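Local coordinates for Lmo0547 protein (Listeria monocytogenes, PDB 4R9N) that probably acts as a sugar-responsive transcriptional regulator of the SorC family, binding a carbohydrate through this domain to control DNA binding, at residues G56-K61 with D183-F188. Numbering follows the deposited sequence.
Sequences GISWGK and DINSRF
With chi1 at -167°, S58 carries its OG anti to the backbone N, and N185 likewise holds CG anti to its own backbone N, beside its carbonyl carbon; the two groups meet in the one direct hydrogen bond of the contact. S58 OG donates to N185 OD1 over 2.6 Å, at a C=O...donor angle of 127° and with the donor tilted 19° from the carbonyl plane. The other end of the amide is also held: N185 ND2 bonds to L83 O and L207 O, which together with S58 fix the rotation of this buried group. Two waters extend the join. One accepts from N185 N at 2.8 Å and makes a weak bond to S58 OG. The second donates to D183 OD2 at 2.6 Å and accepts from S186 N. In the conformer described it also accepts from W59 NE1, a tentative link because the indole has a second conformer; S186 N then lies at the indole edge, and both groups are donors that the water bridges. N185 and S186 are the inner residues of a type I' turn between I184 and R187, closed by R187 N to I184 O at 2.9 Å. Thus the tip of a beta hairpin meets the loop between parallel strand 54-57 and helix 61-69, at the C-terminal ends of the parallel strands of a Rossmann-like sheet, where SorC-type domains are expected to bind their sugar effector.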
# COMPACT_ATOMS: atom_id res chain seq x y z
N GLY A 56 -2.81 2.24 9.69
CA GLY A 56 -1.45 2.01 9.15
C GLY A 56 -1.40 2.50 7.69
O GLY A 56 -2.36 2.32 6.92
N ILE A 57 -0.31 3.16 7.34
CA ILE A 57 -0.10 3.72 6.02
C ILE A 57 1.23 3.20 5.48
O ILE A 57 2.25 3.17 6.18
CB ILE A 57 -0.06 5.26 6.11
CG1 ILE A 57 -1.32 5.81 6.76
CG2 ILE A 57 0.17 5.94 4.75
CD1 ILE A 57 -2.59 5.74 6.01
N SER A 58 1.22 2.82 4.21
CA SER A 58 2.44 2.49 3.51
C SER A 58 3.08 3.72 2.87
O SER A 58 3.10 4.80 3.47
CB SER A 58 2.17 1.34 2.53
OG SER A 58 3.36 0.77 2.03
N TRP A 59 3.64 3.58 1.67
CA TRP A 59 4.34 4.64 1.01
C TRP A 59 4.02 4.69 -0.50
O TRP A 59 3.32 3.82 -1.04
CB TRP A 59 5.84 4.36 1.23
CG TRP A 59 6.36 3.43 0.24
CD1 TRP A 59 6.16 2.07 0.18
CD2 TRP A 59 7.14 3.79 -0.90
NE1 TRP A 59 6.77 1.56 -0.97
CE2 TRP A 59 7.37 2.60 -1.64
CE3 TRP A 59 7.64 5.01 -1.40
CZ2 TRP A 59 8.11 2.60 -2.81
CZ3 TRP A 59 8.38 5.00 -2.57
CH2 TRP A 59 8.58 3.81 -3.28
N GLY A 60 4.56 5.68 -1.17
CA GLY A 60 4.52 5.69 -2.64
C GLY A 60 3.74 6.79 -3.26
O GLY A 60 3.06 7.53 -2.60
N LYS A 61 3.82 6.88 -4.59
CA LYS A 61 3.18 7.97 -5.28
C LYS A 61 1.68 7.97 -5.14
O LYS A 61 1.10 9.04 -5.01
CB LYS A 61 3.55 7.99 -6.79
CG LYS A 61 5.00 8.33 -7.05
CD LYS A 61 5.38 8.21 -8.53
CE LYS A 61 6.76 8.78 -8.72
NZ LYS A 61 7.21 8.73 -10.13
N ASP A 183 4.85 -6.04 -5.75
CA ASP A 183 5.23 -5.69 -4.38
C ASP A 183 4.15 -4.88 -3.67
O ASP A 183 3.41 -4.17 -4.30
CB ASP A 183 6.58 -5.00 -4.28
CG ASP A 183 6.67 -3.72 -5.05
OD1 ASP A 183 6.78 -3.77 -6.30
OD2 ASP A 183 6.76 -2.64 -4.40
N ILE A 184 4.06 -5.06 -2.38
CA ILE A 184 3.17 -4.30 -1.48
C ILE A 184 4.06 -4.00 -0.27
O ILE A 184 4.70 -4.94 0.27
CB ILE A 184 1.89 -5.11 -1.05
CG1 ILE A 184 0.91 -5.21 -2.22
CG2 ILE A 184 1.22 -4.43 0.13
CD1 ILE A 184 -0.25 -6.16 -1.94
N ASN A 185 4.17 -2.73 0.12
CA ASN A 185 4.93 -2.33 1.31
C ASN A 185 6.38 -2.83 1.20
O ASN A 185 6.97 -3.23 2.19
CB ASN A 185 4.25 -2.82 2.60
CG ASN A 185 4.62 -2.00 3.80
OD1 ASN A 185 4.65 -0.74 3.73
ND2 ASN A 185 4.90 -2.68 4.92
N SER A 186 6.93 -2.71 -0.02
CA SER A 186 8.28 -3.15 -0.34
C SER A 186 8.56 -4.63 -0.03
O SER A 186 9.73 -5.00 0.20
CB SER A 186 9.34 -2.32 0.38
OG SER A 186 10.65 -2.61 -0.11
N ARG A 187 7.53 -5.46 -0.04
CA ARG A 187 7.70 -6.91 0.03
C ARG A 187 7.27 -7.48 -1.35
O ARG A 187 6.16 -7.20 -1.79
CB ARG A 187 6.86 -7.53 1.11
CG ARG A 187 7.17 -7.04 2.48
CD ARG A 187 8.61 -7.26 2.92
NE ARG A 187 8.80 -6.88 4.31
CZ ARG A 187 9.14 -7.70 5.31
NH1 ARG A 187 9.31 -9.04 5.14
NH2 ARG A 187 9.26 -7.17 6.50
N PHE A 188 8.16 -8.24 -1.98
CA PHE A 188 8.07 -8.73 -3.37
C PHE A 188 7.54 -10.12 -3.36
O PHE A 188 8.11 -10.98 -2.69
CB PHE A 188 9.47 -8.67 -3.94
CG PHE A 188 9.93 -7.28 -4.10
CD1 PHE A 188 9.56 -6.54 -5.22
CD2 PHE A 188 10.70 -6.65 -3.11
CE1 PHE A 188 9.94 -5.22 -5.38
CE2 PHE A 188 11.06 -5.33 -3.26
CZ PHE A 188 10.69 -4.62 -4.39
O HOH W 1 2.68 -0.62 -0.90
O HOH W 2 5.88 -1.25 -2.38